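Local coordinates for protein adhesin (Streptococcus sanguinis SK1 = NCTC 7863, PDB 6VT2) that binds the sialylated trisaccharide known as sialyl-T antigen through its paired Siglec-like modules, and so probably attaches the bacterium to host sialoglycoproteins, at residues A[83-86]-A[87-90]; A[111-114]-A[115-118]; A[191-194]-A[195-198]; A[251-255]-A[256-260]. All blocks are in the same frame, centred on the assembly; numbering follows the deposited sequence.

Overall arrangement
The four contacts follow one another along an elongated chain with no overlap. Contacts 1 and 2 share the first Siglec-like module. They are loops after strands 76-83 and 95-104, with centres about 27 Å apart, and both come near the bound glycan. Contact 3, about 29 Å from contact 1 between centres, lies within the first Rib-type domain, where strand 189-192 turns toward strand 198-200. Contact 4 is in the second Siglec-like module, where helix 244-255 passes into strand 259-261; its centre is about 90 Å from that of contact 2. The two glycan sites are thus set far apart on one chain, which is consistent with avidity from tandem binding modules.

Contact 1: A[83-86]-A[87-90]; sequences IVPI and NHGV
The imidazole of His88 is approached obliquely by Val84 CG1 and Pro85 CD, while its two nitrogens are held by polar partners. In the ring plane, ND1 donates to Gly89 O over 2.8 Å in a nearly straight bond (173°), arriving on a lone pair of that carbonyl. NE2 is hydrogen-bonded to the hydroxyl of Tyr96, and the ring of Trp56 meets the imidazole with planes at about 90°. Held through both nitrogens, the ring has little freedom to spin about its CB-CG bond. Histidine suits this place because its small ring presents a polar atom at two ends and carbon to its aliphatic neighbours.

Val84 CG1, set anti to the backbone N (chi1 -179°), reaches His88 CB at 3.8 Å. The two side chains come together because the chain folds back in a type I beta turn from Pro85 to His88, closed by His88 N donating to Pro85 O at 3.1 Å. Pro85, its phi restricted by the ring, leads into the turn, whose shape is set by the angles of Ile86 and Asn87; asparagine is common at the latter position. Asn87 OD1 lies 3.8 Å from Pro85 CB.

The side chain of His88 comes within about 4 Å of the bound sialic acid, so this turn stands beside the glycan site. Val84 packs on Ile124 of strand 119-125 and Phe22 of strand 21-29, and its backbone bonds to Glu20. Pro85 rests on Trp56, and Ile86 touches Asp186, so the loop after strand 76-83, corresponding to the EF loop, also reaches the Rib-type domain.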
loop_
_atom_site.group_PDB
_atom_site.type_symbol
_atom_site.label_atom_id
_atom_site.label_comp_id
_atom_site.label_asym_id
_atom_site.label_seq_id
_atom_site.Cartn_x
_atom_site.Cartn_y
_atom_site.Cartn_z
ATOM N N ILE A 83 -27.508 -16.159 -24.024
ATOM C CA ILE A 83 -27.549 -15.221 -22.899
ATOM C C ILE A 83 -28.849 -15.499 -22.151
ATOM O O ILE A 83 -29.934 -15.390 -22.743
ATOM C CB ILE A 83 -27.482 -13.771 -23.391
ATOM C CG1 ILE A 83 -26.161 -13.553 -24.099
ATOM C CG2 ILE A 83 -27.700 -12.859 -22.207
ATOM C CD1 ILE A 83 -26.184 -12.246 -24.887
ATOM N N VAL A 84 -28.742 -15.865 -20.872
ATOM C CA VAL A 84 -29.962 -16.050 -20.072
ATOM C C VAL A 84 -30.567 -14.695 -19.806
ATOM O O VAL A 84 -29.854 -13.831 -19.318
ATOM C CB VAL A 84 -29.665 -16.743 -18.754
ATOM C CG1 VAL A 84 -30.933 -16.961 -17.939
ATOM C CG2 VAL A 84 -28.913 -18.091 -19.072
ATOM N N PRO A 85 -31.867 -14.509 -20.004
ATOM C CA PRO A 85 -32.488 -13.213 -19.761
ATOM C C PRO A 85 -32.282 -12.810 -18.312
ATOM O O PRO A 85 -32.346 -13.628 -17.388
ATOM C CB PRO A 85 -33.962 -13.456 -20.086
ATOM C CG PRO A 85 -33.912 -14.643 -21.108
ATOM C CD PRO A 85 -32.784 -15.473 -20.656
ATOM N N ILE A 86 -32.147 -11.501 -18.134
ATOM C CA ILE A 86 -31.846 -10.956 -16.847
ATOM C C ILE A 86 -32.991 -11.181 -15.876
ATOM O O ILE A 86 -32.746 -11.175 -14.668
ATOM C CB ILE A 86 -31.527 -9.463 -16.967
ATOM C CG1 ILE A 86 -30.803 -8.971 -15.691
ATOM C CG2 ILE A 86 -32.791 -8.677 -17.243
ATOM C CD1 ILE A 86 -29.488 -9.575 -15.459
ATOM N N ASN A 87 -34.222 -11.371 -16.351
ATOM C CA ASN A 87 -35.358 -11.587 -15.453
ATOM C C ASN A 87 -35.878 -13.025 -15.462
ATOM O O ASN A 87 -37.013 -13.283 -15.027
ATOM C CB ASN A 87 -36.504 -10.651 -15.808
ATOM C CG ASN A 87 -37.046 -10.902 -17.185
ATOM O OD1 ASN A 87 -36.312 -11.305 -18.076
ATOM N ND2 ASN A 87 -38.321 -10.637 -17.372
ATOM N N HIS A 88 -35.087 -13.958 -15.982
ATOM C CA HIS A 88 -35.462 -15.356 -15.897
ATOM C C HIS A 88 -35.662 -15.730 -14.432
ATOM O O HIS A 88 -34.950 -15.265 -13.543
ATOM C CB HIS A 88 -34.356 -16.206 -16.522
ATOM C CG HIS A 88 -34.815 -17.544 -16.966
ATOM N ND1 HIS A 88 -35.023 -18.559 -16.068
ATOM C CD2 HIS A 88 -35.153 -18.042 -18.182
ATOM C CE1 HIS A 88 -35.487 -19.627 -16.707
ATOM N NE2 HIS A 88 -35.567 -19.345 -17.995
ATOM N N GLY A 89 -36.581 -16.631 -14.202
ATOM C CA GLY A 89 -36.692 -17.211 -12.884
ATOM C C GLY A 89 -35.483 -18.056 -12.498
ATOM O O GLY A 89 -34.723 -18.514 -13.334
ATOM N N VAL A 90 -35.232 -18.162 -11.185
ATOM C CA VAL A 90 -34.146 -18.985 -10.680
ATOM C C VAL A 90 -34.709 -19.959 -9.669
ATOM O O VAL A 90 -33.974 -20.472 -8.830
ATOM C CB VAL A 90 -33.018 -18.154 -10.065
ATOM C CG1 VAL A 90 -32.298 -17.497 -11.198
ATOM C CG2 VAL A 90 -33.602 -17.126 -9.091
#

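Contact 2: A[111-114]-A[115-118]; sequences ALVD and KQSE. With GAL (beta-D-galactopyranose), chain D; A2G (2-acetamido-2-deoxy-alpha-D-galactopyranose), chain B.
Asp114 and Lys115 lie side by side at the tip of a type II beta turn, in what corresponds to the FG loop of the V-set immunoglobulin-like fold. Galactose O6 donates to Asp114 OD1 at 2.4 Å, a separation so short that its exact value is doubtful. The other oxygen, OD2, accepts a hydrogen bond from a water that is also hydrogen-bonded to O4 of the N-acetylgalactosamine. Lys115 sends its extended chain past the carboxylate, CG lying 3.6 Å from Asp114 OD2, while NZ stops 4.6 Å from OD2, beyond a salt bridge. Its charge may still steady the carboxylate. Tyr99 OH, also in direct contact with the sugar, bonds both the galactose and Lys115 N, tying sugar and turn together.

One shell out, Val113 O holds the turn closed by accepting from Gln116 N and Ser117 N, each at 3.0 Å. Lys115 has positive phi (67°), as the third residue of such a turn requires. Val113 CG1 packs against Gln116 NE2 (3.7 Å). Farther from the sugar, a water donates to both Ala111 O and Glu118 OE1. Serine suits its buried place by serving the backbone: with chi1 at 62°, Ser117 OG accepts from Val113 N at 2.9 Å, almost straight at 171°.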
loop_
_atom_site.group_PDB
_atom_site.type_symbol
_atom_site.label_atom_id
_atom_site.label_comp_id
_atom_site.label_asym_id
_atom_site.label_seq_id
_atom_site.Cartn_x
_atom_site.Cartn_y
_atom_site.Cartn_z
ATOM N N ALA A 111 -31.006 -42.106 -31.892
ATOM C CA ALA A 111 -32.386 -42.299 -31.493
ATOM C C ALA A 111 -32.743 -41.179 -30.509
ATOM O O ALA A 111 -31.919 -40.805 -29.755
ATOM C CB ALA A 111 -32.550 -43.630 -30.838
ATOM N N LEU A 112 -33.976 -40.776 -30.518
ATOM C CA LEU A 112 -34.505 -39.787 -29.585
ATOM C C LEU A 112 -35.419 -40.533 -28.616
ATOM O O LEU A 112 -36.420 -41.138 -29.029
ATOM C CB LEU A 112 -35.312 -38.748 -30.326
ATOM C CG LEU A 112 -35.984 -37.762 -29.430
ATOM C CD1 LEU A 112 -34.894 -36.949 -28.665
ATOM C CD2 LEU A 112 -36.849 -36.763 -30.230
ATOM N N VAL A 113 -35.063 -40.550 -27.335
ATOM C CA VAL A 113 -35.792 -41.318 -26.319
ATOM C C VAL A 113 -35.915 -40.402 -25.090
ATOM O O VAL A 113 -34.945 -40.088 -24.514
ATOM C CB VAL A 113 -35.074 -42.622 -25.968
ATOM C CG1 VAL A 113 -35.928 -43.433 -25.009
ATOM C CG2 VAL A 113 -34.697 -43.456 -27.183
ATOM N N ASP A 114 -37.132 -40.054 -24.710
ATOM C CA ASP A 114 -37.422 -39.187 -23.564
ATOM C C ASP A 114 -36.687 -39.675 -22.319
ATOM O O ASP A 114 -36.746 -40.818 -22.017
ATOM C CB ASP A 114 -38.906 -39.254 -23.243
ATOM C CG ASP A 114 -39.274 -38.342 -22.095
ATOM O OD1 ASP A 114 -38.986 -37.210 -22.211
ATOM O OD2 ASP A 114 -39.795 -38.841 -21.100
ATOM N N LYS A 115 -35.845 -38.818 -21.750
ATOM C CA LYS A 115 -35.095 -38.989 -20.496
ATOM C C LYS A 115 -34.044 -40.075 -20.615
ATOM O O LYS A 115 -33.581 -40.471 -19.620
ATOM C CB LYS A 115 -36.034 -39.219 -19.314
ATOM C CG LYS A 115 -36.950 -38.034 -19.047
ATOM C CD LYS A 115 -37.750 -38.294 -17.815
ATOM C CE LYS A 115 -38.765 -37.239 -17.480
ATOM N NZ LYS A 115 -39.809 -37.863 -16.638
ATOM N N GLN A 116 -33.680 -40.470 -21.829
ATOM C CA GLN A 116 -32.691 -41.537 -21.981
ATOM C C GLN A 116 -31.653 -41.264 -23.032
ATOM O O GLN A 116 -30.521 -41.707 -22.891
ATOM C CB GLN A 116 -33.345 -42.879 -22.309
ATOM C CG GLN A 116 -34.274 -43.362 -21.206
ATOM C CD GLN A 116 -34.566 -44.820 -21.348
ATOM O OE1 GLN A 116 -33.668 -45.670 -21.144
ATOM N NE2 GLN A 116 -35.808 -45.144 -21.728
ATOM N N SER A 117 -31.975 -40.606 -24.100
ATOM C CA SER A 117 -30.998 -40.366 -25.152
ATOM C C SER A 117 -30.187 -39.121 -24.829
ATOM O O SER A 117 -30.315 -38.530 -23.760
ATOM C CB SER A 117 -31.690 -40.321 -26.512
ATOM O OG SER A 117 -32.621 -39.252 -26.568
ATOM N N GLU A 118 -29.312 -38.754 -25.740
ATOM C CA GLU A 118 -28.339 -37.717 -25.458
ATOM C C GLU A 118 -29.044 -36.402 -25.200
ATOM O O GLU A 118 -29.874 -35.950 -25.990
ATOM C CB GLU A 118 -27.390 -37.590 -26.623
ATOM C CG GLU A 118 -26.539 -38.843 -26.941
ATOM C CD GLU A 118 -27.164 -39.888 -27.869
ATOM O OE1 GLU A 118 -28.378 -39.831 -28.208
ATOM O OE2 GLU A 118 -26.399 -40.784 -28.296
HETATM C C1 GAL D . -41.102 -32.791 -20.951
HETATM C C2 GAL D . -41.148 -31.846 -19.732
HETATM C C3 GAL D . -39.764 -31.292 -19.415
HETATM C C4 GAL D . -38.743 -32.433 -19.296
HETATM C C5 GAL D . -38.787 -33.256 -20.580
HETATM C C6 GAL D . -37.830 -34.461 -20.591
HETATM O O2 GAL D . -41.975 -30.723 -19.983
HETATM O O3 GAL D . -39.771 -30.566 -18.187
HETATM O O4 GAL D . -39.048 -33.248 -18.187
HETATM O O5 GAL D . -40.101 -33.780 -20.776
HETATM O O6 GAL D . -37.811 -35.099 -21.861
HETATM O O5 A2G B . -44.299 -36.113 -23.483
HETATM C C1 A2G B . -44.576 -34.737 -23.724
HETATM O O1 A2G B . -43.820 -34.326 -24.863
HETATM C C2 A2G B . -44.148 -33.938 -22.493
HETATM N N2 A2G B . -44.301 -32.533 -22.831
HETATM C C3 A2G B . -42.662 -34.122 -22.224
HETATM O O3 A2G B . -42.315 -33.432 -21.013
HETATM C C4 A2G B . -42.354 -35.614 -22.119
HETATM O O4 A2G B . -42.956 -36.137 -20.934
HETATM C C5 A2G B . -42.898 -36.357 -23.345
HETATM C C6 A2G B . -42.675 -37.865 -23.280
HETATM O O6 A2G B . -42.886 -38.407 -24.590
HETATM C C7 A2G B . -45.227 -31.782 -22.233
HETATM O O7 A2G B . -45.980 -32.237 -21.391
HETATM C C8 A2G B . -45.287 -30.347 -22.663
HETATM O O HOH W 1 -29.643 -42.119 -28.882
HETATM O O HOH W 2 -30.009 -38.560 -30.037
HETATM O O HOH W 3 -38.003 -43.271 -22.149
HETATM O O HOH W 4 -41.320 -37.485 -19.590
#

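Contact 3: A[191-194]-A[195-198]; sequences TIAA and AQTV
Ile192 and Thr197 meet through methyl groups that their first torsions aim at each other. In Ile192, chi1 of -54° places CG2 opposite the backbone N; in Thr197, chi1 of 64° tucks OG1 between N and the carbonyl carbon and swings CG2 opposite the carbonyl carbon. The two CG2 atoms consequently approach to 3.6 Å. Ile192 CG2 also touches Gln196 CB at 4.0 Å. Both residues are branched at CB, and in Thr197 this lets one branch offer a methyl here while the other, OG1, is hydrogen-bonded to Gly178 O.

The backbone between them coils through a short 3-10 segment. Gln196 N donates to Ala193 O at 2.7 Å, from well above the carbonyl plane. Ala194 O then takes two bonds: Thr197 N reaches it at 3.0 Å from above its plane, whereas Val198 N, also at 3.0 Å, comes nearly along the C=O axis. Such different approaches let one oxygen accept both donors and close the coil as the next strand starts. Ala193 leads in, and alanine's short side chain is compatible with the helical backbone angles of Ala194 and Ala195. Gln196, bent at chi2, brings OE1 back to within 3.5 Å of Ala193 CB, and a water donates to OE1 while accepting from Ala193 N.

This is the connection between strands 189-192 and 198-200 in the Rib-type domain. The Ile192 side chain also packs on Val180 and Ile182 of the adjacent strand 180-183 and on Val159 of helix 149-162; Thr197 and Val198 both lie against Val155 of the same helix.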
loop_
_atom_site.group_PDB
_atom_site.type_symbol
_atom_site.label_atom_id
_atom_site.label_comp_id
_atom_site.label_asym_id
_atom_site.label_seq_id
_atom_site.Cartn_x
_atom_site.Cartn_y
_atom_site.Cartn_z
ATOM N N THR A 191 -24.606 -10.355 1.310
ATOM C CA THR A 191 -24.519 -9.476 2.470
ATOM C C THR A 191 -23.186 -9.672 3.173
ATOM O O THR A 191 -22.684 -10.802 3.312
ATOM C CB THR A 191 -25.640 -9.778 3.463
ATOM O OG1 THR A 191 -26.942 -9.568 2.852
ATOM C CG2 THR A 191 -25.516 -8.893 4.697
ATOM N N ILE A 192 -22.557 -8.567 3.564
ATOM C CA ILE A 192 -21.387 -8.635 4.430
ATOM C C ILE A 192 -21.792 -8.019 5.757
ATOM O O ILE A 192 -22.214 -6.863 5.796
ATOM C CB ILE A 192 -20.191 -7.912 3.818
ATOM C CG1 ILE A 192 -19.888 -8.420 2.413
ATOM C CG2 ILE A 192 -18.944 -8.165 4.706
ATOM C CD1 ILE A 192 -18.714 -7.722 1.813
ATOM N N ALA A 193 -21.714 -8.807 6.831
ATOM C CA ALA A 193 -22.220 -8.387 8.126
ATOM C C ALA A 193 -21.362 -7.281 8.683
ATOM O O ALA A 193 -20.147 -7.218 8.431
ATOM C CB ALA A 193 -22.221 -9.542 9.115
ATOM N N ALA A 194 -22.036 -6.429 9.451
ATOM C CA ALA A 194 -21.391 -5.282 10.097
ATOM C C ALA A 194 -20.158 -5.678 10.886
ATOM O O ALA A 194 -19.170 -4.947 10.898
ATOM C CB ALA A 194 -22.380 -4.585 11.013
ATOM N N ALA A 195 -20.173 -6.847 11.513
ATOM C CA ALA A 195 -18.996 -7.291 12.258
ATOM C C ALA A 195 -17.779 -7.414 11.362
ATOM O O ALA A 195 -16.634 -7.281 11.826
ATOM C CB ALA A 195 -19.302 -8.629 12.945
ATOM N N GLN A 196 -17.984 -7.656 10.070
ATOM C CA GLN A 196 -16.858 -7.771 9.163
ATOM C C GLN A 196 -16.562 -6.483 8.407
ATOM O O GLN A 196 -15.692 -6.479 7.541
ATOM C CB GLN A 196 -17.114 -8.905 8.158
ATOM C CG GLN A 196 -16.859 -10.272 8.699
ATOM C CD GLN A 196 -17.767 -10.642 9.825
ATOM O OE1 GLN A 196 -18.992 -10.748 9.656
ATOM N NE2 GLN A 196 -17.182 -10.839 11.006
ATOM N N THR A 197 -17.261 -5.383 8.690
ATOM C CA THR A 197 -16.993 -4.162 7.968
ATOM C C THR A 197 -16.553 -3.014 8.854
ATOM O O THR A 197 -15.780 -2.183 8.389
ATOM C CB THR A 197 -18.218 -3.718 7.170
ATOM O OG1 THR A 197 -19.274 -3.413 8.066
ATOM C CG2 THR A 197 -18.676 -4.873 6.255
ATOM N N VAL A 198 -17.101 -2.893 10.059
ATOM C CA VAL A 198 -16.813 -1.729 10.883
ATOM C C VAL A 198 -16.614 -2.111 12.344
ATOM O O VAL A 198 -17.148 -3.103 12.846
ATOM C CB VAL A 198 -17.926 -0.676 10.812
ATOM C CG1 VAL A 198 -18.119 -0.197 9.428
ATOM C CG2 VAL A 198 -19.218 -1.295 11.374
HETATM O O HOH W 5 -20.221 -11.322 6.854
#

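Contact 4: A[251-255]-A[256-260]; sequences NTLLG and LGFTF
The C-terminal end of helix 244-255, which borders the second sialoglycan pocket, sets Leu253 over one face of the Phe258 ring. Leu253 CD1 stands 3.6 Å from the ring centroid and only 6° off its normal, a CH-pi contact, while CG sits 3.4 Å from Phe258 CG. The leucine's chi1 of -162° carries both methyls toward the aromatic side: CD2 goes on to Phe260 CZ at 3.7 Å. Leu254 CD2 approaches the Phe260 ring obliquely, nearest CD1.

What folds the chain back over the leucine is a Schellman motif. Gly257 N donates to Leu254 O at 2.9 Å, and Phe258 N makes a longer, weak bond to Leu253 O at 3.4 Å. Gly257 has phi 97°, and at its backbone angles a CB would jam against the preceding carbonyl oxygen, so glycine fits. A water donates to both Leu254 O and Phe258 O, pinning helix end to strand approach.

Leucine and phenylalanine suit the inner side, where Leu253 and Phe258 both pack on Ile281 of strand 277-283. Just before Leu253, Thr252 touches the bound sialic acid, and its OG1 is hydrogen-bonded to Ser248 O.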
loop_
_atom_site.group_PDB
_atom_site.type_symbol
_atom_site.label_atom_id
_atom_site.label_comp_id
_atom_site.label_asym_id
_atom_site.label_seq_id
_atom_site.Cartn_x
_atom_site.Cartn_y
_atom_site.Cartn_z
ATOM N N ASN A 251 5.635 28.199 19.252
ATOM C CA ASN A 251 5.797 29.495 18.642
ATOM C C ASN A 251 7.200 30.018 18.856
ATOM O O ASN A 251 7.706 30.702 17.985
ATOM C CB ASN A 251 4.719 30.433 19.175
ATOM C CG ASN A 251 3.354 30.135 18.532
ATOM O OD1 ASN A 251 3.188 30.254 17.334
ATOM N ND2 ASN A 251 2.394 29.750 19.336
ATOM N N THR A 252 7.855 29.664 19.965
ATOM C CA THR A 252 9.267 30.007 20.146
ATOM C C THR A 252 10.094 29.376 19.054
ATOM O O THR A 252 10.941 30.040 18.446
ATOM C CB THR A 252 9.752 29.558 21.506
ATOM O OG1 THR A 252 9.041 30.284 22.525
ATOM C CG2 THR A 252 11.245 29.823 21.683
ATOM N N LEU A 253 9.864 28.109 18.770
ATOM C CA LEU A 253 10.669 27.513 17.707
ATOM C C LEU A 253 10.360 28.136 16.365
ATOM O O LEU A 253 11.274 28.384 15.559
ATOM C CB LEU A 253 10.456 26.009 17.641
ATOM C CG LEU A 253 11.526 25.242 16.903
ATOM C CD1 LEU A 253 12.731 25.172 17.802
ATOM C CD2 LEU A 253 11.081 23.857 16.487
ATOM N N LEU A 254 9.086 28.417 16.081
ATOM C CA LEU A 254 8.792 29.137 14.850
ATOM C C LEU A 254 9.566 30.448 14.785
ATOM O O LEU A 254 10.015 30.865 13.721
ATOM C CB LEU A 254 7.298 29.425 14.705
ATOM C CG LEU A 254 6.446 28.202 14.479
ATOM C CD1 LEU A 254 4.991 28.641 14.340
ATOM C CD2 LEU A 254 6.860 27.428 13.291
ATOM N N GLY A 255 9.692 31.116 15.899
ATOM C CA GLY A 255 10.355 32.401 15.960
ATOM C C GLY A 255 11.812 32.342 15.605
ATOM O O GLY A 255 12.394 33.333 15.162
ATOM N N LEU A 256 12.413 31.198 15.810
ATOM C CA LEU A 256 13.785 30.991 15.414
ATOM C C LEU A 256 13.923 30.687 13.945
ATOM O O LEU A 256 15.051 30.521 13.481
ATOM C CB LEU A 256 14.382 29.810 16.174
ATOM C CG LEU A 256 14.511 29.936 17.671
ATOM C CD1 LEU A 256 15.146 28.644 18.252
ATOM C CD2 LEU A 256 15.330 31.139 17.991
ATOM N N GLY A 257 12.832 30.552 13.216
ATOM C CA GLY A 257 12.868 30.275 11.804
ATOM C C GLY A 257 12.697 28.824 11.442
ATOM O O GLY A 257 12.996 28.469 10.312
ATOM N N PHE A 258 12.183 27.988 12.345
ATOM C CA PHE A 258 11.936 26.602 12.012
ATOM C C PHE A 258 10.666 26.446 11.224
ATOM O O PHE A 258 9.749 27.268 11.316
ATOM C CB PHE A 258 11.802 25.781 13.287
ATOM C CG PHE A 258 13.099 25.455 13.917
ATOM C CD1 PHE A 258 13.936 26.430 14.443
ATOM C CD2 PHE A 258 13.485 24.140 13.998
ATOM C CE1 PHE A 258 15.148 26.054 15.043
ATOM C CE2 PHE A 258 14.689 23.792 14.596
ATOM C CZ PHE A 258 15.547 24.756 15.084
ATOM N N THR A 259 10.594 25.339 10.498
ATOM C CA THR A 259 9.382 24.946 9.813
ATOM C C THR A 259 8.948 23.580 10.268
ATOM O O THR A 259 9.760 22.772 10.701
ATOM C CB THR A 259 9.537 24.927 8.285
ATOM O OG1 THR A 259 10.506 23.934 7.910
ATOM C CG2 THR A 259 9.939 26.288 7.782
ATOM N N PHE A 260 7.641 23.363 10.174
ATOM C CA PHE A 260 6.978 22.111 10.528
ATOM C C PHE A 260 6.198 21.697 9.293
ATOM O O PHE A 260 5.416 22.413 8.822
ATOM C CB PHE A 260 5.957 22.277 11.650
ATOM C CG PHE A 260 6.554 22.452 13.008
ATOM C CD1 PHE A 260 7.248 23.588 13.325
ATOM C CD2 PHE A 260 6.365 21.509 13.988
ATOM C CE1 PHE A 260 7.809 23.746 14.570
ATOM C CE2 PHE A 260 6.933 21.672 15.223
ATOM C CZ PHE A 260 7.667 22.779 15.501
HETATM O O HOH W 6 9.279 29.852 11.216
#